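PDB 3STO: serine protease inhibitor from Schistosoma haematobium, which probably inhibits serine-type endopeptidases by acting as a serpin. Local coordinates for residues L40-I46 with F340-L346; T119-E124 with T184-N190; L304-L310 with V337-I341. All coordinates share one frame. Residue numbers count along the deposited sequence, not the author numbering.

Contact 1 (L40-I46 with F340-L346); sequences LTCPLGI and FIQTNVL
Residues 40-41 are extended and 43-46 helical, where strand 39-41 turns into helix 43-55; the extended strand F340-L346 faces them. Side chains of the strand reach the backbone and side chains of residues 40-46; the two backbones do not pair, the nearest CA atoms being T41 with N344 at 6.8 Å and I46 with Q342 at 7.6 Å. Alternate residues from F340 to L346 point at residues 40-46. F340, chi1 t, sets ring atom CZ 4.1 Å from I46 CG2, with I46 O near the ring plane at its edge. I341 turns away. Q342 is fully extended (chi1 and chi2 t), and its amide, chi3 78°, reads both ends of C42: NE2 donates to C42 O (2.9 Å), while OE1 accepts from C42 N (3.1 Å). OE1 also takes T41 OG1 (3.0 Å) and N344 ND2 (3.1 Å). Glutamine suits this buried place because one neutral group both gives and accepts; T41 OG1 is further bonded to Y26 of helix 18-30. N344, chi1 m, packs against L40 (t, p), its CB 3.6 Å from L40 CD2. L346 ends the row with CB 3.9 Å from L40 CD2. Opposite Q342, C42 holds the N-cap of helix 43-55, its SG accepting from G45 N at 3.5 Å, and I46 CD1 covers Q342 NE2 at 3.3 Å. With N190 OD1 a further acceptor for Q342 NE2, this polar cluster between the central A sheet and the start of helix B matches the shutter region of the serpin fold.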
loop_
_atom_site.group_PDB
_atom_site.type_symbol
_atom_site.label_atom_id
_atom_site.label_comp_id
_atom_site.label_asym_id
_atom_site.label_seq_id
_atom_site.Cartn_x
_atom_site.Cartn_y
_atom_site.Cartn_z
ATOM N N LEU A 40 0.731 -7.322 3.773
ATOM C CA LEU A 40 0.530 -6.542 2.556
ATOM C C LEU A 40 0.114 -5.117 2.950
ATOM O O LEU A 40 -0.811 -4.937 3.726
ATOM C CB LEU A 40 -0.553 -7.217 1.702
ATOM C CG LEU A 40 -1.086 -6.528 0.459
ATOM C CD1 LEU A 40 0.047 -6.209 -0.465
ATOM C CD2 LEU A 40 -2.125 -7.377 -0.245
ATOM N N THR A 41 0.817 -4.112 2.447
ATOM C CA THR A 41 0.416 -2.737 2.677
ATOM C C THR A 41 0.832 -1.731 1.586
ATOM O O THR A 41 1.863 -1.883 0.920
ATOM C CB THR A 41 0.963 -2.206 4.030
ATOM O OG1 THR A 41 0.242 -1.024 4.414
ATOM C CG2 THR A 41 2.477 -1.901 3.918
ATOM N N CYS A 42 0.038 -0.662 1.477
ATOM C CA CYS A 42 0.351 0.492 0.628
ATOM C C CYS A 42 0.470 1.833 1.388
ATOM O O CYS A 42 -0.526 2.511 1.665
ATOM C CB CYS A 42 -0.683 0.616 -0.479
ATOM S SG CYS A 42 -0.636 2.299 -1.136
ATOM N N PRO A 43 1.697 2.228 1.711
ATOM C CA PRO A 43 1.958 3.360 2.622
ATOM C C PRO A 43 1.467 4.720 2.148
ATOM O O PRO A 43 1.189 5.581 3.001
ATOM C CB PRO A 43 3.486 3.378 2.739
ATOM C CG PRO A 43 3.923 2.045 2.259
ATOM C CD PRO A 43 2.931 1.558 1.280
ATOM N N LEU A 44 1.359 4.927 0.834
ATOM C CA LEU A 44 0.933 6.242 0.319
ATOM C C LEU A 44 -0.579 6.450 0.464
ATOM O O LEU A 44 -1.066 7.563 0.541
ATOM C CB LEU A 44 1.377 6.462 -1.143
ATOM C CG LEU A 44 2.883 6.508 -1.414
ATOM C CD1 LEU A 44 3.143 6.860 -2.869
ATOM C CD2 LEU A 44 3.598 7.494 -0.512
ATOM N N GLY A 45 -1.320 5.363 0.473
ATOM C CA GLY A 45 -2.732 5.438 0.716
ATOM C C GLY A 45 -3.035 5.866 2.135
ATOM O O GLY A 45 -4.042 6.519 2.360
ATOM N N ILE A 46 -2.175 5.493 3.087
ATOM C CA ILE A 46 -2.323 5.943 4.471
ATOM C C ILE A 46 -2.046 7.433 4.501
ATOM O O ILE A 46 -2.775 8.183 5.131
ATOM C CB ILE A 46 -1.308 5.285 5.453
ATOM C CG1 ILE A 46 -1.074 3.802 5.149
ATOM C CG2 ILE A 46 -1.741 5.490 6.896
ATOM C CD1 ILE A 46 -2.325 2.956 5.184
ATOM N N PHE A 340 -9.839 3.200 11.108
ATOM C CA PHE A 340 -9.056 3.669 10.004
ATOM C C PHE A 340 -8.500 2.367 9.411
ATOM O O PHE A 340 -7.635 1.701 9.976
ATOM C CB PHE A 340 -7.982 4.627 10.517
ATOM C CG PHE A 340 -7.165 5.301 9.437
ATOM C CD1 PHE A 340 -6.899 4.680 8.249
ATOM C CD2 PHE A 340 -6.652 6.568 9.632
ATOM C CE1 PHE A 340 -6.126 5.291 7.273
ATOM C CE2 PHE A 340 -5.879 7.186 8.653
ATOM C CZ PHE A 340 -5.617 6.531 7.470
ATOM N N ILE A 341 -9.059 1.993 8.272
ATOM C CA ILE A 341 -8.893 0.662 7.740
ATOM C C ILE A 341 -8.364 0.745 6.332
ATOM O O ILE A 341 -8.911 1.490 5.518
ATOM C CB ILE A 341 -10.247 -0.126 7.741
ATOM C CG1 ILE A 341 -10.721 -0.390 9.172
ATOM C CG2 ILE A 341 -10.092 -1.467 7.090
ATOM C CD1 ILE A 341 -12.182 -0.786 9.245
ATOM N N GLN A 342 -7.298 -0.018 6.061
ATOM C CA GLN A 342 -6.816 -0.232 4.693
ATOM C C GLN A 342 -7.121 -1.669 4.211
ATOM O O GLN A 342 -6.838 -2.650 4.889
ATOM C CB GLN A 342 -5.323 0.114 4.536
ATOM C CG GLN A 342 -4.818 -0.094 3.116
ATOM C CD GLN A 342 -3.349 0.283 2.960
ATOM O OE1 GLN A 342 -2.455 -0.469 3.355
ATOM N NE2 GLN A 342 -3.093 1.449 2.382
ATOM N N THR A 343 -7.738 -1.778 3.053
ATOM C CA THR A 343 -8.045 -3.065 2.511
ATOM C C THR A 343 -7.309 -3.190 1.173
ATOM O O THR A 343 -7.440 -2.312 0.302
ATOM C CB THR A 343 -9.557 -3.282 2.389
ATOM O OG1 THR A 343 -9.808 -4.548 1.750
ATOM C CG2 THR A 343 -10.194 -2.191 1.583
ATOM N N ASN A 344 -6.511 -4.259 1.048
ATOM C CA ASN A 344 -5.573 -4.449 -0.069
ATOM C C ASN A 344 -5.791 -5.776 -0.813
ATOM O O ASN A 344 -6.255 -6.771 -0.247
ATOM C CB ASN A 344 -4.110 -4.403 0.423
ATOM C CG ASN A 344 -3.757 -3.109 1.142
ATOM O OD1 ASN A 344 -3.604 -2.067 0.513
ATOM N ND2 ASN A 344 -3.621 -3.173 2.471
ATOM N N VAL A 345 -5.441 -5.787 -2.091
ATOM C CA VAL A 345 -5.372 -7.035 -2.855
ATOM C C VAL A 345 -4.122 -7.062 -3.721
ATOM O O VAL A 345 -3.785 -6.063 -4.352
ATOM C CB VAL A 345 -6.609 -7.276 -3.722
ATOM C CG1 VAL A 345 -6.928 -6.053 -4.563
ATOM C CG2 VAL A 345 -6.401 -8.535 -4.601
ATOM N N LEU A 346 -3.418 -8.194 -3.685
ATOM C CA LEU A 346 -2.273 -8.464 -4.551
ATOM C C LEU A 346 -2.555 -9.760 -5.287
ATOM O O LEU A 346 -2.452 -10.841 -4.715
ATOM C CB LEU A 346 -0.976 -8.605 -3.735
ATOM C CG LEU A 346 0.362 -8.848 -4.478
ATOM C CD1 LEU A 346 0.705 -7.731 -5.474
ATOM C CD2 LEU A 346 1.526 -9.015 -3.495
#

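Contact 2 (T119-E124 with T184-N190)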
loop_
_atom_site.group_PDB
_atom_site.type_symbol
_atom_site.label_atom_id
_atom_site.label_comp_id
_atom_site.label_asym_id
_atom_site.label_seq_id
_atom_site.Cartn_x
_atom_site.Cartn_y
_atom_site.Cartn_z
ATOM N N THR A 119 -10.094 7.005 -1.102
ATOM C CA THR A 119 -10.422 7.212 0.298
ATOM C C THR A 119 -11.916 7.471 0.493
ATOM O O THR A 119 -12.475 8.391 -0.095
ATOM C CB THR A 119 -9.617 8.364 0.901
ATOM O OG1 THR A 119 -8.241 7.992 0.933
ATOM C CG2 THR A 119 -10.088 8.654 2.322
ATOM N N GLY A 120 -12.557 6.634 1.303
ATOM C CA GLY A 120 -13.927 6.869 1.688
ATOM C C GLY A 120 -13.981 7.374 3.112
ATOM O O GLY A 120 -13.432 6.754 4.033
ATOM N N ILE A 121 -14.618 8.525 3.287
ATOM C CA ILE A 121 -14.851 9.099 4.602
ATOM C C ILE A 121 -16.300 8.777 4.939
ATOM O O ILE A 121 -17.202 9.260 4.270
ATOM C CB ILE A 121 -14.599 10.634 4.569
ATOM C CG1 ILE A 121 -13.119 10.943 4.271
ATOM C CG2 ILE A 121 -15.034 11.297 5.859
ATOM C CD1 ILE A 121 -12.812 12.457 4.027
ATOM N N PHE A 122 -16.531 7.928 5.936
ATOM C CA PHE A 122 -17.896 7.546 6.285
ATOM C C PHE A 122 -18.323 8.172 7.626
ATOM O O PHE A 122 -17.842 7.781 8.694
ATOM C CB PHE A 122 -18.088 6.015 6.296
ATOM C CG PHE A 122 -17.804 5.359 4.972
ATOM C CD1 PHE A 122 -18.793 5.271 4.002
ATOM C CD2 PHE A 122 -16.546 4.830 4.696
ATOM C CE1 PHE A 122 -18.536 4.676 2.776
ATOM C CE2 PHE A 122 -16.272 4.246 3.466
ATOM C CZ PHE A 122 -17.263 4.163 2.507
ATOM N N VAL A 123 -19.235 9.138 7.551
ATOM C CA VAL A 123 -19.717 9.856 8.733
ATOM C C VAL A 123 -21.201 9.616 9.012
ATOM O O VAL A 123 -22.046 9.645 8.102
ATOM C CB VAL A 123 -19.525 11.369 8.591
ATOM C CG1 VAL A 123 -19.849 12.048 9.896
ATOM C CG2 VAL A 123 -18.111 11.688 8.169
ATOM N N GLU A 124 -21.501 9.372 10.283
ATOM C CA GLU A 124 -22.865 9.344 10.790
ATOM C C GLU A 124 -23.704 10.534 10.261
ATOM O O GLU A 124 -23.251 11.699 10.279
ATOM C CB GLU A 124 -22.819 9.342 12.326
ATOM C CG GLU A 124 -24.153 9.610 13.001
ATOM C CD GLU A 124 -25.183 8.598 12.588
ATOM O OE1 GLU A 124 -24.898 7.394 12.790
ATOM O OE2 GLU A 124 -26.248 9.004 12.046
ATOM N N THR A 184 -20.912 4.427 16.558
ATOM C CA THR A 184 -19.817 4.773 15.668
ATOM C C THR A 184 -20.065 6.140 15.030
ATOM O O THR A 184 -21.095 6.360 14.400
ATOM C CB THR A 184 -19.576 3.666 14.587
ATOM O OG1 THR A 184 -18.846 2.582 15.175
ATOM C CG2 THR A 184 -18.775 4.219 13.398
ATOM N N ALA A 185 -19.110 7.049 15.188
ATOM C CA ALA A 185 -19.192 8.377 14.584
ATOM C C ALA A 185 -18.640 8.418 13.157
ATOM O O ALA A 185 -19.273 8.945 12.248
ATOM C CB ALA A 185 -18.456 9.401 15.460
HETATM N N MSE A 186 -17.442 7.872 12.971
HETATM C CA MSE A 186 -16.742 8.038 11.706
HETATM C C MSE A 186 -15.767 6.924 11.409
HETATM O O MSE A 186 -15.011 6.482 12.287
HETATM C CB MSE A 186 -16.005 9.376 11.679
HETATM C CG MSE A 186 -15.189 9.589 10.402
HETATM SE SE MSE A 186 -14.475 11.434 10.237
HETATM C CE MSE A 186 -14.056 11.772 12.120
ATOM N N ILE A 187 -15.800 6.474 10.163
ATOM C CA ILE A 187 -14.877 5.457 9.688
ATOM C C ILE A 187 -14.183 5.886 8.401
ATOM O O ILE A 187 -14.821 6.355 7.454
ATOM C CB ILE A 187 -15.597 4.156 9.432
ATOM C CG1 ILE A 187 -16.026 3.518 10.769
ATOM C CG2 ILE A 187 -14.696 3.223 8.597
ATOM C CD1 ILE A 187 -16.735 2.186 10.602
ATOM N N LEU A 188 -12.868 5.762 8.395
ATOM C CA LEU A 188 -12.061 6.003 7.195
ATOM C C LEU A 188 -11.616 4.667 6.595
ATOM O O LEU A 188 -11.186 3.756 7.329
ATOM C CB LEU A 188 -10.822 6.822 7.531
ATOM C CG LEU A 188 -10.976 8.199 8.167
ATOM C CD1 LEU A 188 -9.596 8.745 8.512
ATOM C CD2 LEU A 188 -11.699 9.108 7.221
ATOM N N VAL A 189 -11.741 4.572 5.273
ATOM C CA VAL A 189 -11.428 3.375 4.498
ATOM C C VAL A 189 -10.511 3.743 3.319
ATOM O O VAL A 189 -10.869 4.543 2.461
ATOM C CB VAL A 189 -12.710 2.663 3.959
ATOM C CG1 VAL A 189 -12.348 1.343 3.306
ATOM C CG2 VAL A 189 -13.693 2.383 5.076
ATOM N N ASN A 190 -9.309 3.182 3.299
ATOM C CA ASN A 190 -8.410 3.356 2.159
ATOM C C ASN A 190 -8.290 2.103 1.249
ATOM O O ASN A 190 -8.149 0.975 1.710
ATOM C CB ASN A 190 -7.014 3.867 2.580
ATOM C CG ASN A 190 -6.092 4.075 1.363
ATOM O OD1 ASN A 190 -5.202 3.265 1.073
ATOM N ND2 ASN A 190 -6.342 5.146 0.625
#
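F122 lays its ring alongside V189, F122 CE2 coming within 3.6 Å of V189 CG2, while F122 CB rests 4.4 Å from I187 CB. The ring, with chi1 m, swings back over G120; a side chain there would run into CE2, so glycine suits the position. Further out, W163 of helix 153-167 meets F122 edge-to-face, and V189 touches the same helix.

Beneath these side chains runs regular antiparallel pairing, with axes 4.8 Å apart at 169°. G120 with V189 and F122 with I187 are hydrogen-bonded pairs: G120 N to V189 O is 2.9 Å, V189 N to G120 O 3.0 Å, and both F122 N to I187 O and I187 N to F122 O 2.8 Å. E124 N to A185 O, 3.0 Å, adds a fifth bond where the second strand begins. The non-hydrogen-bonded pairs, T119 with N190, I121 with L188 and V123 with M186, send their side chains to the other face. Branched and long apolar groups fill it: I121 CG1 lies 3.8 Å from L188 CD2, and V123 CG2 4.2 Å from the SE atom of M186, a selenomethionine. I121 and L188 lean on helix 43-55. At the polar end, T119 OG1 bonds to T49 of that helix and N190 OD1 to Q342.

Two strands sandwiched between helices in this way correspond to strands 2 and 3 of the serpin A sheet, with helix F on the F122 face and helix B on the I121 face.

Contact 3 (L304-L310 with V337-I341); sequences LDLVPTL and VNEFI
F340 is the centre of this contact. With chi1 t, its CA-to-CB bond points toward residues 304-310, at the turn between strand 287-305 and helix 307-312, and the ring meets L306 and L310. L310 (m, t) lays CD1 over one face of the F340 ring, 3.7 Å from the centroid and 29° off the normal, a CH-pi contact. L306, also m, t, brings CD1 to 4.1 Å from F340 CE1, and V307, chi1 t, sets CG2 3.8 Å from F340 CB. The backbones pair briefly: D305 and I341 form an antiparallel non-hydrogen-bonded pair, CA atoms 4.8 Å apart. L306 N donates to F340 O at 2.8 Å, and I341 CA approaches L304 O at 3.1 Å. D305, chi1 t, reaches OD1 forward to V307 N (2.9 Å), an Asx turn that caps the coming helix, whose L310 N bonds to L306 O (2.9 Å). Aspartate suits this exposed corner, and leucines the buried side. The chemistry thus divides: apolar side chains surround the F340 ring, while polar bonds hold the backbone pairing and the helix start.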
loop_
_atom_site.group_PDB
_atom_site.type_symbol
_atom_site.label_atom_id
_atom_site.label_comp_id
_atom_site.label_asym_id
_atom_site.label_seq_id
_atom_site.Cartn_x
_atom_site.Cartn_y
_atom_site.Cartn_z
ATOM N N LEU A 304 -6.276 -3.980 7.057
ATOM C CA LEU A 304 -5.499 -3.511 8.194
ATOM C C LEU A 304 -6.288 -2.492 9.000
ATOM O O LEU A 304 -6.944 -1.598 8.420
ATOM C CB LEU A 304 -4.227 -2.845 7.708
ATOM C CG LEU A 304 -3.130 -3.704 7.122
ATOM C CD1 LEU A 304 -2.024 -2.768 6.703
ATOM C CD2 LEU A 304 -2.662 -4.699 8.166
ATOM N N ASP A 305 -6.222 -2.641 10.324
ATOM C CA ASP A 305 -6.649 -1.610 11.276
ATOM C C ASP A 305 -5.409 -0.797 11.559
ATOM O O ASP A 305 -4.468 -1.287 12.177
ATOM C CB ASP A 305 -7.166 -2.241 12.576
ATOM C CG ASP A 305 -7.258 -1.230 13.744
ATOM O OD1 ASP A 305 -7.291 0.010 13.508
ATOM O OD2 ASP A 305 -7.307 -1.677 14.919
ATOM N N LEU A 306 -5.395 0.445 11.096
ATOM C CA LEU A 306 -4.205 1.270 11.258
ATOM C C LEU A 306 -4.206 2.166 12.493
ATOM O O LEU A 306 -3.200 2.847 12.784
ATOM C CB LEU A 306 -3.983 2.094 9.996
ATOM C CG LEU A 306 -3.863 1.082 8.869
ATOM C CD1 LEU A 306 -4.083 1.726 7.556
ATOM C CD2 LEU A 306 -2.518 0.425 8.967
ATOM N N VAL A 307 -5.303 2.159 13.241
ATOM C CA VAL A 307 -5.396 3.084 14.378
ATOM C C VAL A 307 -4.231 2.943 15.386
ATOM O O VAL A 307 -3.600 3.935 15.714
ATOM C CB VAL A 307 -6.784 3.041 15.062
ATOM C CG1 VAL A 307 -6.743 3.813 16.371
ATOM C CG2 VAL A 307 -7.850 3.588 14.127
ATOM N N PRO A 308 -3.911 1.693 15.836
ATOM C CA PRO A 308 -2.803 1.496 16.792
ATOM C C PRO A 308 -1.437 1.946 16.260
ATOM O O PRO A 308 -0.696 2.641 16.967
ATOM C CB PRO A 308 -2.818 -0.016 17.042
ATOM C CG PRO A 308 -4.241 -0.441 16.723
ATOM C CD PRO A 308 -4.649 0.436 15.584
ATOM N N THR A 309 -1.111 1.569 15.029
ATOM C CA THR A 309 0.142 2.006 14.411
ATOM C C THR A 309 0.223 3.514 14.303
ATOM O O THR A 309 1.262 4.095 14.607
ATOM C CB THR A 309 0.302 1.446 12.968
ATOM O OG1 THR A 309 0.228 0.020 12.987
ATOM C CG2 THR A 309 1.630 1.880 12.366
ATOM N N LEU A 310 -0.869 4.130 13.838
ATOM C CA LEU A 310 -0.968 5.601 13.751
ATOM C C LEU A 310 -0.862 6.311 15.110
ATOM O O LEU A 310 -0.219 7.347 15.221
ATOM C CB LEU A 310 -2.247 6.044 13.014
ATOM C CG LEU A 310 -2.284 5.714 11.516
ATOM C CD1 LEU A 310 -3.641 5.991 10.941
ATOM C CD2 LEU A 310 -1.223 6.493 10.767
ATOM N N VAL A 337 -12.478 9.784 14.851
ATOM C CA VAL A 337 -12.386 8.632 13.975
ATOM C C VAL A 337 -12.425 7.343 14.792
ATOM O O VAL A 337 -11.584 7.144 15.663
ATOM C CB VAL A 337 -11.126 8.710 13.092
ATOM C CG1 VAL A 337 -10.886 7.359 12.373
ATOM C CG2 VAL A 337 -11.272 9.847 12.091
ATOM N N ASN A 338 -13.402 6.475 14.527
ATOM C CA ASN A 338 -13.479 5.200 15.242
ATOM C C ASN A 338 -12.523 4.179 14.626
ATOM O O ASN A 338 -11.772 3.511 15.341
ATOM C CB ASN A 338 -14.896 4.632 15.199
ATOM C CG ASN A 338 -15.882 5.468 15.954
ATOM O OD1 ASN A 338 -16.452 6.428 15.412
ATOM N ND2 ASN A 338 -16.098 5.114 17.222
ATOM N N GLU A 339 -12.559 4.051 13.299
ATOM C CA GLU A 339 -11.733 3.062 12.596
ATOM C C GLU A 339 -11.054 3.655 11.357
ATOM O O GLU A 339 -11.609 4.504 10.657
ATOM C CB GLU A 339 -12.559 1.847 12.183
ATOM C CG GLU A 339 -13.511 1.342 13.245
ATOM C CD GLU A 339 -14.379 0.180 12.760
ATOM O OE1 GLU A 339 -13.855 -0.711 12.048
ATOM O OE2 GLU A 339 -15.590 0.158 13.088
ATOM N N PHE A 340 -9.839 3.200 11.108
ATOM C CA PHE A 340 -9.056 3.669 10.004
ATOM C C PHE A 340 -8.500 2.367 9.411
ATOM O O PHE A 340 -7.635 1.701 9.976
ATOM C CB PHE A 340 -7.982 4.627 10.517
ATOM C CG PHE A 340 -7.165 5.301 9.437
ATOM C CD1 PHE A 340 -6.899 4.680 8.249
ATOM C CD2 PHE A 340 -6.652 6.568 9.632
ATOM C CE1 PHE A 340 -6.126 5.291 7.273
ATOM C CE2 PHE A 340 -5.879 7.186 8.653
ATOM C CZ PHE A 340 -5.617 6.531 7.470
ATOM N N ILE A 341 -9.059 1.993 8.272
ATOM C CA ILE A 341 -8.893 0.662 7.740
ATOM C C ILE A 341 -8.364 0.745 6.332
ATOM O O ILE A 341 -8.911 1.490 5.518
ATOM C CB ILE A 341 -10.247 -0.126 7.741
ATOM C CG1 ILE A 341 -10.721 -0.390 9.172
ATOM C CG2 ILE A 341 -10.092 -1.467 7.090
ATOM C CD1 ILE A 341 -12.182 -0.786 9.245
#

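In the fold
All three contacts converge on the A sheet, where strand 339-348 lies between strands 186-197 and 287-305. Contacts 1 and 3 share F340 and I341, their centres about 11 Å apart, and Q342 O meets L304 N at 2.6 Å. Contact 2 lies on the other side of strand 339-348, through strand 186-197: its centre is about 15 Å from that of contact 1 and 11 Å from that of contact 3, with I341 N to L188 O at 2.9 Å and I341 O to N190 N at 2.8 Å. N338 OD1, 2.7 Å from A185 N, ties contact 3 to contact 2. In inhibitory serpins, strands 3 and 5 part to admit the reactive loop; here 186-197 and 339-348 are still paired.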